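Local coordinates for Tat (Twin-arginine translocation) pathway signal sequence containing protein (Mycobacterium tuberculosis, PDB 5IMU) that is of unknown function, a fragment of a conserved hypothetical Tat-signal protein that joins an alpha/beta/alpha sandwich to a helical bundle and binds a potassium ion in the crystal, at residues S32-L37 / L45-L50; S116-V121 / L205-L210; T127-V132 / I145-V150; W189-A194 / A211-T216. All blocks are in the same frame, centred on the assembly; numbering follows the deposited sequence.

How the contacts relate
Contact 1 belongs to the DUF5632 part of the fragment and pairs two sheet strands largely through backbone hydrogen bonds; it is buried, as is contact 4, where two helices of the DUF5631 part meet by side-chain packing. Contacts 2 and 4 both use helix 203-216: the first ties an incoming loop to it through the amide of a buried asparagine, in a partly buried contact, the second packs it against helix 183-199. Contact 3, whose centre lies about 21 Å from the centre of the chain, is an entirely apolar and partly exposed helix pair. It reaches contact 4 through Ala131, which touches Tyr213 and Leu191, while Leu50 on Trp189 joins contact 1 to contact 4.

Contact 1: S32-L37 / L45-L50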
loop_
_atom_site.group_PDB
_atom_site.type_symbol
_atom_site.label_atom_id
_atom_site.label_comp_id
_atom_site.label_asym_id
_atom_site.label_seq_id
_atom_site.Cartn_x
_atom_site.Cartn_y
_atom_site.Cartn_z
ATOM N N SER A 32 0.933 -4.340 -11.283
ATOM C CA SER A 32 -0.122 -5.337 -11.414
ATOM C C SER A 32 -0.971 -5.399 -10.151
ATOM O O SER A 32 -0.463 -5.257 -9.036
ATOM C CB SER A 32 0.475 -6.715 -11.707
ATOM O OG SER A 32 1.068 -6.745 -12.993
ATOM N N TRP A 33 -2.275 -5.615 -10.338
ATOM C CA TRP A 33 -3.235 -5.691 -9.246
ATOM C C TRP A 33 -4.093 -6.938 -9.397
ATOM O O TRP A 33 -4.253 -7.471 -10.497
ATOM C CB TRP A 33 -4.166 -4.467 -9.215
ATOM C CG TRP A 33 -3.493 -3.140 -9.021
ATOM C CD1 TRP A 33 -3.033 -2.304 -9.997
ATOM C CD2 TRP A 33 -3.245 -2.477 -7.776
ATOM N NE1 TRP A 33 -2.497 -1.169 -9.436
ATOM C CE2 TRP A 33 -2.617 -1.251 -8.073
ATOM C CE3 TRP A 33 -3.487 -2.803 -6.437
ATOM C CZ2 TRP A 33 -2.226 -0.352 -7.082
ATOM C CZ3 TRP A 33 -3.098 -1.909 -5.455
ATOM C CH2 TRP A 33 -2.476 -0.699 -5.782
ATOM N N ALA A 34 -4.664 -7.385 -8.279
ATOM C CA ALA A 34 -5.644 -8.461 -8.300
ATOM C C ALA A 34 -6.559 -8.337 -7.091
ATOM O O ALA A 34 -6.153 -7.849 -6.033
ATOM C CB ALA A 34 -4.981 -9.842 -8.312
ATOM N N ALA A 35 -7.802 -8.784 -7.260
ATOM C CA ALA A 35 -8.767 -8.851 -6.174
ATOM C C ALA A 35 -9.515 -10.173 -6.237
ATOM O O ALA A 35 -9.799 -10.693 -7.319
ATOM C CB ALA A 35 -9.762 -7.686 -6.217
ATOM N N GLY A 36 -9.834 -10.710 -5.069
ATOM C CA GLY A 36 -10.495 -11.999 -4.986
ATOM C C GLY A 36 -11.481 -12.035 -3.839
ATOM O O GLY A 36 -11.331 -11.332 -2.838
ATOM N N LEU A 37 -12.505 -12.868 -4.001
ATOM C CA LEU A 37 -13.531 -13.071 -2.986
ATOM C C LEU A 37 -13.228 -14.361 -2.232
ATOM O O LEU A 37 -13.108 -15.427 -2.844
ATOM C CB LEU A 37 -14.924 -13.141 -3.614
ATOM C CG LEU A 37 -16.090 -13.218 -2.624
ATOM C CD1 LEU A 37 -16.211 -11.919 -1.834
ATOM C CD2 LEU A 37 -17.400 -13.545 -3.328
ATOM N N LEU A 45 -10.329 -9.495 -0.946
ATOM C CA LEU A 45 -8.900 -9.286 -0.753
ATOM C C LEU A 45 -8.319 -8.571 -1.966
ATOM O O LEU A 45 -8.598 -8.956 -3.105
ATOM C CB LEU A 45 -8.188 -10.623 -0.536
ATOM C CG LEU A 45 -6.669 -10.600 -0.369
ATOM C CD1 LEU A 45 -6.279 -9.894 0.919
ATOM C CD2 LEU A 45 -6.116 -12.014 -0.402
ATOM N N LEU A 46 -7.511 -7.539 -1.721
ATOM C CA LEU A 46 -6.901 -6.738 -2.777
ATOM C C LEU A 46 -5.388 -6.735 -2.606
ATOM O O LEU A 46 -4.886 -6.497 -1.501
ATOM C CB LEU A 46 -7.432 -5.303 -2.755
ATOM C CG LEU A 46 -6.811 -4.349 -3.777
ATOM C CD1 LEU A 46 -7.089 -4.809 -5.199
ATOM C CD2 LEU A 46 -7.316 -2.938 -3.561
ATOM N N VAL A 47 -4.664 -6.993 -3.697
ATOM C CA VAL A 47 -3.209 -7.101 -3.650
ATOM C C VAL A 47 -2.584 -6.415 -4.857
ATOM O O VAL A 47 -3.211 -6.250 -5.907
ATOM C CB VAL A 47 -2.731 -8.571 -3.602
ATOM C CG1 VAL A 47 -3.340 -9.313 -2.421
ATOM C CG2 VAL A 47 -3.044 -9.279 -4.915
ATOM N N THR A 48 -1.331 -6.000 -4.679
ATOM C CA THR A 48 -0.384 -5.778 -5.759
ATOM C C THR A 48 0.900 -6.509 -5.390
ATOM O O THR A 48 1.153 -6.793 -4.217
ATOM C CB THR A 48 -0.096 -4.286 -5.993
ATOM O OG1 THR A 48 0.923 -4.146 -6.993
ATOM C CG2 THR A 48 0.376 -3.626 -4.706
ATOM N N ASP A 49 1.710 -6.829 -6.397
ATOM C CA ASP A 49 2.969 -7.521 -6.154
ATOM C C ASP A 49 4.144 -6.561 -6.006
ATOM O O ASP A 49 5.301 -6.992 -6.083
ATOM C CB ASP A 49 3.243 -8.540 -7.265
ATOM C CG ASP A 49 3.412 -7.899 -8.632
ATOM O OD1 ASP A 49 3.151 -6.685 -8.778
ATOM O OD2 ASP A 49 3.810 -8.620 -9.572
ATOM N N LEU A 50 3.868 -5.272 -5.788
ATOM C CA LEU A 50 4.935 -4.291 -5.618
ATOM C C LEU A 50 5.850 -4.659 -4.455
ATOM O O LEU A 50 7.078 -4.578 -4.572
ATOM C CB LEU A 50 4.334 -2.900 -5.410
ATOM C CG LEU A 50 5.286 -1.722 -5.178
ATOM C CD1 LEU A 50 6.167 -1.470 -6.395
ATOM C CD2 LEU A 50 4.504 -0.467 -4.810
#
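Thr48 donates its hydroxyl to the backbone of Ser32, with OG1 2.7 Å from Ser32 O and approaching nearly along the C=O axis. OG1 lies anti to its own backbone N (chi1 175°), on the side of the Thr48 carbonyl carbon, and from there reaches Ser32 O. Next come two reciprocal pairs of backbone bonds. Ala34 N gives to Val47 O at 3.0 Å and Val47 N returns to Ala34 O; one step further, Gly36 and Leu45 repeat the exchange, with Leu45 N 2.8 Å from Gly36 O. Between these hydrogen-bonded pairs, Ala35 faces Leu46 in a non-hydrogen-bonded pair, where Ala35 CA comes 3.1 Å from Leu45 O in a CA-H...O contact. The strands form a beta hairpin, running antiparallel at 161°, and are the two inner strands of the mixed sheet of the DUF5632 part; strand 88-92 continues it beyond 33-37 and strand 65-67 beyond 44-48. On the face covered by helix 6-27, Thr48 CB sits over the Trp33 indole, 3.9 Å from the centroid of its six-membered ring, in a CH-pi contact. Trp33 NE1 is hydrogen-bonded to Glu28 O. Leu46 CD1 packs on the same side, 4.1 Å from Ala35 CB. The other face carries Ala34, whose CB meets Val47 CG2 at 4.0 Å, and here helix 79-83 supplies the cover through Val79 and Leu83.

Contact 2: S116-V121 / L205-L210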
loop_
_atom_site.group_PDB
_atom_site.type_symbol
_atom_site.label_atom_id
_atom_site.label_comp_id
_atom_site.label_asym_id
_atom_site.label_seq_id
_atom_site.Cartn_x
_atom_site.Cartn_y
_atom_site.Cartn_z
ATOM N N SER A 116 -5.977 -0.218 8.841
ATOM C CA SER A 116 -5.957 -0.160 10.299
ATOM C C SER A 116 -6.004 -1.536 10.958
ATOM O O SER A 116 -6.144 -1.616 12.182
ATOM C CB SER A 116 -7.126 0.679 10.816
ATOM O OG SER A 116 -7.027 2.026 10.393
ATOM N N ALA A 117 -5.891 -2.615 10.187
ATOM C CA ALA A 117 -6.056 -3.958 10.731
ATOM C C ALA A 117 -4.815 -4.481 11.446
ATOM O O ALA A 117 -4.877 -5.561 12.044
ATOM C CB ALA A 117 -6.458 -4.930 9.618
ATOM N N ILE A 118 -3.702 -3.756 11.408
ATOM C CA ILE A 118 -2.455 -4.222 12.011
ATOM C C ILE A 118 -2.391 -3.760 13.461
ATOM O O ILE A 118 -2.622 -2.574 13.740
ATOM C CB ILE A 118 -1.233 -3.718 11.228
ATOM C CG1 ILE A 118 -1.323 -4.149 9.764
ATOM C CG2 ILE A 118 0.060 -4.225 11.862
ATOM C CD1 ILE A 118 -0.304 -3.485 8.874
ATOM N N PRO A 119 -2.084 -4.648 14.407
ATOM C CA PRO A 119 -1.893 -4.212 15.794
ATOM C C PRO A 119 -0.803 -3.152 15.893
ATOM O O PRO A 119 0.111 -3.089 15.067
ATOM C CB PRO A 119 -1.489 -5.501 16.521
ATOM C CG PRO A 119 -2.022 -6.606 15.668
ATOM C CD PRO A 119 -1.948 -6.107 14.255
ATOM N N LYS A 120 -0.917 -2.310 16.917
ATOM C CA LYS A 120 0.072 -1.266 17.141
ATOM C C LYS A 120 1.455 -1.876 17.332
ATOM O O LYS A 120 1.645 -2.774 18.159
ATOM C CB LYS A 120 -0.316 -0.428 18.359
ATOM C CG LYS A 120 0.601 0.757 18.631
ATOM C CD LYS A 120 0.001 1.677 19.689
ATOM C CE LYS A 120 1.014 2.684 20.218
ATOM N NZ LYS A 120 1.675 3.460 19.133
ATOM N N VAL A 121 2.417 -1.393 16.542
ATOM C CA VAL A 121 3.793 -1.855 16.662
ATOM C C VAL A 121 4.309 -1.564 18.065
ATOM O O VAL A 121 4.009 -0.519 18.657
ATOM C CB VAL A 121 4.664 -1.182 15.586
ATOM C CG1 VAL A 121 6.147 -1.332 15.900
ATOM C CG2 VAL A 121 4.348 -1.758 14.213
ATOM N N LEU A 205 -1.958 5.119 10.183
ATOM C CA LEU A 205 -1.281 4.959 8.899
ATOM C C LEU A 205 0.225 4.839 9.080
ATOM O O LEU A 205 0.869 4.008 8.427
ATOM C CB LEU A 205 -1.606 6.128 7.972
ATOM C CG LEU A 205 -3.007 6.197 7.371
ATOM C CD1 LEU A 205 -3.064 7.328 6.368
ATOM C CD2 LEU A 205 -3.364 4.877 6.713
ATOM N N ALA A 206 0.808 5.674 9.946
ATOM C CA ALA A 206 2.224 5.541 10.269
ATOM C C ALA A 206 2.532 4.144 10.786
ATOM O O ALA A 206 3.564 3.556 10.443
ATOM C CB ALA A 206 2.631 6.598 11.298
ATOM N N ASN A 207 1.634 3.594 11.604
ATOM C CA ASN A 207 1.786 2.225 12.080
ATOM C C ASN A 207 1.774 1.236 10.920
ATOM O O ASN A 207 2.616 0.332 10.849
ATOM C CB ASN A 207 0.674 1.908 13.083
ATOM C CG ASN A 207 0.889 0.591 13.794
ATOM O OD1 ASN A 207 1.771 0.469 14.643
ATOM N ND2 ASN A 207 0.072 -0.403 13.460
ATOM N N TYR A 208 0.826 1.400 9.993
ATOM C CA TYR A 208 0.731 0.517 8.832
ATOM C C TYR A 208 2.037 0.493 8.047
ATOM O O TYR A 208 2.553 -0.578 7.708
ATOM C CB TYR A 208 -0.434 0.968 7.943
ATOM C CG TYR A 208 -0.523 0.305 6.581
ATOM C CD1 TYR A 208 -1.254 -0.866 6.400
ATOM C CD2 TYR A 208 0.095 0.868 5.472
ATOM C CE1 TYR A 208 -1.347 -1.466 5.152
ATOM C CE2 TYR A 208 0.009 0.275 4.223
ATOM C CZ TYR A 208 -0.715 -0.892 4.069
ATOM O OH TYR A 208 -0.806 -1.485 2.829
ATOM N N HIS A 209 2.592 1.670 7.755
ATOM C CA HIS A 209 3.801 1.724 6.941
ATOM C C HIS A 209 5.015 1.219 7.713
ATOM O O HIS A 209 5.898 0.575 7.136
ATOM C CB HIS A 209 4.029 3.148 6.437
ATOM C CG HIS A 209 3.032 3.586 5.411
ATOM N ND1 HIS A 209 2.869 2.937 4.207
ATOM C CD2 HIS A 209 2.141 4.606 5.413
ATOM C CE1 HIS A 209 1.923 3.539 3.509
ATOM N NE2 HIS A 209 1.465 4.555 4.218
ATOM N N LEU A 210 5.077 1.499 9.016
ATOM C CA LEU A 210 6.199 1.018 9.819
ATOM C C LEU A 210 6.187 -0.501 9.934
ATOM O O LEU A 210 7.243 -1.142 9.869
ATOM C CB LEU A 210 6.162 1.655 11.208
ATOM C CG LEU A 210 7.476 2.114 11.849
ATOM C CD1 LEU A 210 7.455 1.855 13.351
ATOM C CD2 LEU A 210 8.698 1.475 11.202
HETATM O O HOH W 1 1.493 2.828 16.622
#
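Asn207 meets the backbone of the 116-121 loop with both ends of its amide. Its OD1 accepts from Val121 N at 2.7 Å, with the N-H pointing almost straight at the oxygen (179°) and lying in the carbonyl plane on a lone pair. ND2 gives a second bond to Pro119 O at 3.1 Å; the acceptor lies in the amide plane of Asn207, whereas the donor stands well above the plane of the Pro119 carbonyl. Two bonds at opposite ends of one amide thus fix its rotation and leave little doubt which end is oxygen. Chi1 (-171°) sets CG anti to the backbone N, and chi2 (72°) then turns the amide so that OD1 faces Val121 N and ND2 faces Pro119 O. OD1 also takes a hydrogen from a water, 3.1 Å away, which in turn accepts from Lys120 NZ. The ammonium group therefore reaches the amide through this water and would be expected to polarise the carbonyl further. The loop, which leads from helix 111-115 to helix 124-133, is pinned in this way to the side of helix 203-216 in the DUF5631 part. Apolar contacts flank the amide: Ile118 CD1 approaches Tyr208 CD1 obliquely at 3.7 Å, and Val121 CG1 lies 4.3 Å from Leu210 CD1. The phenol of Tyr208 finds its partner elsewhere, its OH bonded to Ile55 N, while Leu210 packs beyond the loop on Phe124 and Thr127.

Contact 3: T127-V132 / I145-V150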
loop_
_atom_site.group_PDB
_atom_site.type_symbol
_atom_site.label_atom_id
_atom_site.label_comp_id
_atom_site.label_asym_id
_atom_site.label_seq_id
_atom_site.Cartn_x
_atom_site.Cartn_y
_atom_site.Cartn_z
ATOM N N THR A 127 11.065 2.595 17.662
ATOM C CA THR A 127 11.268 1.724 16.508
ATOM C C THR A 127 11.502 2.537 15.239
ATOM O O THR A 127 12.392 2.216 14.442
ATOM C CB THR A 127 10.064 0.796 16.333
ATOM O OG1 THR A 127 9.947 -0.066 17.474
ATOM C CG2 THR A 127 10.210 -0.053 15.080
ATOM N N LEU A 128 10.710 3.593 15.034
ATOM C CA LEU A 128 10.878 4.421 13.843
ATOM C C LEU A 128 12.214 5.153 13.867
ATOM O O LEU A 128 12.899 5.239 12.841
ATOM C CB LEU A 128 9.715 5.413 13.722
ATOM C CG LEU A 128 9.558 6.283 12.467
ATOM C CD1 LEU A 128 8.109 6.722 12.330
ATOM C CD2 LEU A 128 10.465 7.511 12.483
ATOM N N VAL A 129 12.594 5.694 15.026
ATOM C CA VAL A 129 13.841 6.449 15.121
ATOM C C VAL A 129 15.038 5.537 14.872
ATOM O O VAL A 129 16.013 5.931 14.219
ATOM C CB VAL A 129 13.931 7.153 16.486
ATOM C CG1 VAL A 129 15.287 7.824 16.659
ATOM C CG2 VAL A 129 12.810 8.170 16.623
ATOM N N GLU A 130 14.982 4.302 15.384
ATOM C CA GLU A 130 16.047 3.339 15.116
ATOM C C GLU A 130 16.120 2.997 13.635
ATOM O O GLU A 130 17.213 2.911 13.063
ATOM C CB GLU A 130 15.836 2.068 15.943
ATOM C CG GLU A 130 16.637 2.011 17.236
ATOM C CD GLU A 130 18.131 2.115 17.000
ATOM O OE1 GLU A 130 18.715 3.169 17.328
ATOM O OE2 GLU A 130 18.718 1.145 16.476
ATOM N N ALA A 131 14.964 2.799 12.996
ATOM C CA ALA A 131 14.953 2.476 11.573
ATOM C C ALA A 131 15.586 3.589 10.751
ATOM O O ALA A 131 16.343 3.324 9.809
ATOM C CB ALA A 131 13.524 2.208 11.104
ATOM N N VAL A 132 15.288 4.844 11.093
ATOM C CA VAL A 132 15.890 5.968 10.387
ATOM C C VAL A 132 17.392 6.016 10.641
ATOM O O VAL A 132 18.182 6.268 9.724
ATOM C CB VAL A 132 15.201 7.282 10.798
ATOM C CG1 VAL A 132 15.959 8.484 10.246
ATOM C CG2 VAL A 132 13.757 7.298 10.316
ATOM N N ILE A 145 13.553 15.379 10.622
ATOM C CA ILE A 145 12.257 15.507 11.277
ATOM C C ILE A 145 11.729 14.181 11.811
ATOM O O ILE A 145 10.589 14.120 12.271
ATOM C CB ILE A 145 11.220 16.163 10.344
ATOM C CG1 ILE A 145 10.902 15.250 9.160
ATOM C CG2 ILE A 145 11.712 17.525 9.865
ATOM C CD1 ILE A 145 9.700 15.715 8.359
ATOM N N ALA A 146 12.530 13.114 11.765
ATOM C CA ALA A 146 12.079 11.841 12.323
ATOM C C ALA A 146 11.737 11.983 13.802
ATOM O O ALA A 146 10.633 11.632 14.232
ATOM C CB ALA A 146 13.146 10.764 12.119
ATOM N N LEU A 147 12.678 12.512 14.588
ATOM C CA LEU A 147 12.421 12.662 16.026
ATOM C C LEU A 147 11.365 13.712 16.307
ATOM O O LEU A 147 10.477 13.451 17.153
ATOM C CB LEU A 147 13.740 12.951 16.749
ATOM C CG LEU A 147 13.799 12.696 18.255
ATOM C CD1 LEU A 147 13.231 11.329 18.592
ATOM C CD2 LEU A 147 15.237 12.801 18.732
ATOM N N PRO A 148 11.365 14.904 15.689
ATOM C CA PRO A 148 10.243 15.833 15.898
ATOM C C PRO A 148 8.884 15.240 15.565
ATOM O O PRO A 148 7.904 15.532 16.260
ATOM C CB PRO A 148 10.591 17.007 14.976
ATOM C CG PRO A 148 12.071 17.008 14.930
ATOM C CD PRO A 148 12.469 15.553 14.945
ATOM N N ALA A 149 8.795 14.418 14.516
ATOM C CA ALA A 149 7.519 13.793 14.177
ATOM C C ALA A 149 7.068 12.835 15.273
ATOM O O ALA A 149 5.884 12.796 15.629
ATOM C CB ALA A 149 7.627 13.063 12.838
ATOM N N VAL A 150 8.000 12.052 15.819
ATOM C CA VAL A 150 7.660 11.129 16.898
ATOM C C VAL A 150 7.291 11.895 18.163
ATOM O O VAL A 150 6.335 11.538 18.864
ATOM C CB VAL A 150 8.822 10.147 17.136
ATOM C CG1 VAL A 150 8.684 9.461 18.485
ATOM C CG2 VAL A 150 8.871 9.114 16.018
#
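Ala146 is the first residue of the 145-150 segment to touch the other helix, and its CB fits against the fork of Val132. The methyl lies 4.0 Å from Val132 CG2 and 4.1 Å from Val132 CG1, so both branches of the valine bear on it. Leu128 CD2 reaches the same methyl from one turn earlier in its helix, at 4.2 Å. This small side chain is where the backbones come nearest, with 6.3 Å between the CA atoms of Ala146 and Val129. Leu147, at the exposed margin, crosses the Val129 side chain obliquely and puts CD1 3.7 Å from Val129 CG2. Pro148, which has no N-H to give, coincides with a kink in the helix. A turn beyond Ala146, Val150 completes the contact with one branch: CG2 is anti to its carbonyl carbon and meets both Val129 CG2, at 4.1 Å, and Leu128 CD2. The side chains of Leu128 and Val150 slide past each other in opposite directions. All these contacts are between aliphatic groups, and the helix axes run almost exactly antiparallel (175°) at 9.6 Å. The pair forms a helical hairpin within the DUF5631 part. Helix 183-199 backs both members, Leu198 meeting Leu128 and Ile195 meeting Ile145, while helix 203-216 reaches helix 124-133 and helix 157-177 packs against Ile145.

Contact 4: W189-A194 / A211-T216; sequences WMLLAA and AWYAVT
Met190 and Leu191 pack against Tyr213 and Thr216 in a buried, antiparallel helix-helix contact made by side chains, joining helix 183-199 to helix 203-216 within the DUF5631 part. The axes lie 9.1 Å apart at their closest, with 163° between their directions. Leu191 lies over one face of the Tyr213 ring: CG stands 3.6 Å from the ring centroid and 17° off the normal, a CH-pi contact offset toward the rim. Its two branches spread over the same face, CD1 3.6 Å from Tyr213 CZ near the hydroxyl end and CD2 nearer Tyr213 CG. Tyr213 CG is anti to its backbone N (chi1 176°), which directs the ring base toward the neighbouring helix, and Met190 CB approaches at the ring edge. Met190 itself is extended beyond CG and meets Thr216 tip to tip. Its CE comes 3.2 Å from Thr216 OG1, while SD lies 3.3 Å from the same oxygen, a close van der Waals approach. OG1 donates to Trp212 O one turn back, although the 2.5 Å separation is unusually short and the exact length is doubtful. That carbonyl also receives Thr216 N, and the two donors arrive from opposite faces of its plane. Met190 CE additionally touches Trp212 CB at 4.2 Å. Around the pair, Ala131 of helix 124-133 packs on both Leu191 and Tyr213, while Trp54 touches Met190 and meets the Trp212 ring. Two consecutive helices turned back on each other over a short connection, with mostly apolar side chains packed between them, form the antiparallel helical hairpin characteristic of alpha-helical bundles.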
loop_
_atom_site.group_PDB
_atom_site.type_symbol
_atom_site.label_atom_id
_atom_site.label_comp_id
_atom_site.label_asym_id
_atom_site.label_seq_id
_atom_site.Cartn_x
_atom_site.Cartn_y
_atom_site.Cartn_z
ATOM N N TRP A 189 10.716 4.291 0.731
ATOM C CA TRP A 189 9.368 4.790 0.470
ATOM C C TRP A 189 8.458 4.572 1.675
ATOM O O TRP A 189 7.704 5.467 2.072
ATOM C CB TRP A 189 8.818 4.089 -0.776
ATOM C CG TRP A 189 7.560 4.655 -1.372
ATOM C CD1 TRP A 189 6.821 5.710 -0.916
ATOM C CD2 TRP A 189 6.897 4.178 -2.549
ATOM N NE1 TRP A 189 5.738 5.917 -1.739
ATOM C CE2 TRP A 189 5.763 4.989 -2.748
ATOM C CE3 TRP A 189 7.154 3.142 -3.452
ATOM C CZ2 TRP A 189 4.886 4.795 -3.816
ATOM C CZ3 TRP A 189 6.285 2.953 -4.510
ATOM C CH2 TRP A 189 5.165 3.776 -4.683
ATOM N N MET A 190 8.538 3.384 2.285
ATOM C CA MET A 190 7.685 3.071 3.428
ATOM C C MET A 190 8.020 3.939 4.637
ATOM O O MET A 190 7.117 4.445 5.314
ATOM C CB MET A 190 7.813 1.590 3.786
ATOM C CG MET A 190 7.231 0.637 2.753
ATOM S SD MET A 190 7.723 -1.072 3.052
ATOM C CE MET A 190 6.717 -1.933 1.847
ATOM N N LEU A 191 9.314 4.111 4.933
ATOM C CA LEU A 191 9.704 4.920 6.085
ATOM C C LEU A 191 9.298 6.378 5.904
ATOM O O LEU A 191 8.813 7.015 6.847
ATOM C CB LEU A 191 11.210 4.818 6.321
ATOM C CG LEU A 191 11.721 3.738 7.278
ATOM C CD1 LEU A 191 13.225 3.881 7.478
ATOM C CD2 LEU A 191 10.990 3.786 8.612
ATOM N N LEU A 192 9.498 6.928 4.705
ATOM C CA LEU A 192 9.070 8.299 4.451
ATOM C C LEU A 192 7.555 8.431 4.564
ATOM O O LEU A 192 7.048 9.441 5.070
ATOM C CB LEU A 192 9.548 8.752 3.073
ATOM C CG LEU A 192 11.060 8.757 2.836
ATOM C CD1 LEU A 192 11.375 9.023 1.370
ATOM C CD2 LEU A 192 11.749 9.780 3.729
ATOM N N ALA A 193 6.817 7.419 4.098
ATOM C CA ALA A 193 5.361 7.450 4.192
ATOM C C ALA A 193 4.904 7.438 5.644
ATOM O O ALA A 193 3.909 8.082 5.996
ATOM C CB ALA A 193 4.757 6.269 3.431
ATOM N N ALA A 194 5.620 6.707 6.503
ATOM C CA ALA A 194 5.272 6.686 7.919
ATOM C C ALA A 194 5.473 8.055 8.554
ATOM O O ALA A 194 4.654 8.497 9.368
ATOM C CB ALA A 194 6.100 5.626 8.648
ATOM N N ALA A 211 5.006 -1.095 10.120
ATOM C CA ALA A 211 4.915 -2.549 10.194
ATOM C C ALA A 211 5.365 -3.195 8.891
ATOM O O ALA A 211 6.096 -4.192 8.901
ATOM C CB ALA A 211 3.485 -2.971 10.537
ATOM N N TRP A 212 4.947 -2.633 7.756
ATOM C CA TRP A 212 5.362 -3.185 6.473
ATOM C C TRP A 212 6.844 -2.955 6.210
ATOM O O TRP A 212 7.478 -3.758 5.517
ATOM C CB TRP A 212 4.517 -2.589 5.349
ATOM C CG TRP A 212 3.256 -3.360 5.118
ATOM C CD1 TRP A 212 1.999 -3.028 5.533
ATOM C CD2 TRP A 212 3.139 -4.611 4.432
ATOM N NE1 TRP A 212 1.102 -3.995 5.137
ATOM C CE2 TRP A 212 1.779 -4.977 4.460
ATOM C CE3 TRP A 212 4.052 -5.454 3.792
ATOM C CZ2 TRP A 212 1.310 -6.151 3.871
ATOM C CZ3 TRP A 212 3.586 -6.619 3.208
ATOM C CH2 TRP A 212 2.228 -6.958 3.251
ATOM N N TYR A 213 7.412 -1.874 6.746
ATOM C CA TYR A 213 8.850 -1.661 6.605
ATOM C C TYR A 213 9.637 -2.797 7.247
ATOM O O TYR A 213 10.655 -3.241 6.702
ATOM C CB TYR A 213 9.255 -0.319 7.220
ATOM C CG TYR A 213 10.751 -0.077 7.187
ATOM C CD1 TYR A 213 11.365 0.417 6.046
ATOM C CD2 TYR A 213 11.545 -0.352 8.294
ATOM C CE1 TYR A 213 12.730 0.634 6.005
ATOM C CE2 TYR A 213 12.913 -0.140 8.263
ATOM C CZ TYR A 213 13.499 0.355 7.118
ATOM O OH TYR A 213 14.857 0.567 7.086
ATOM N N ALA A 214 9.175 -3.285 8.401
ATOM C CA ALA A 214 9.920 -4.306 9.134
ATOM C C ALA A 214 9.986 -5.616 8.360
ATOM O O ALA A 214 11.047 -6.246 8.283
ATOM C CB ALA A 214 9.289 -4.531 10.509
ATOM N N VAL A 215 8.862 -6.053 7.787
ATOM C CA VAL A 215 8.870 -7.298 7.027
ATOM C C VAL A 215 9.537 -7.125 5.670
ATOM O O VAL A 215 10.065 -8.099 5.119
ATOM C CB VAL A 215 7.447 -7.856 6.844
ATOM C CG1 VAL A 215 6.821 -8.160 8.196
ATOM C CG2 VAL A 215 6.579 -6.890 6.044
ATOM N N THR A 216 9.548 -5.907 5.126
ATOM C CA THR A 216 10.177 -5.686 3.830
ATOM C C THR A 216 11.697 -5.726 3.938
ATOM O O THR A 216 12.377 -6.199 3.018
ATOM C CB THR A 216 9.714 -4.352 3.246
ATOM O OG1 THR A 216 8.283 -4.322 3.212
ATOM C CG2 THR A 216 10.243 -4.173 1.830
#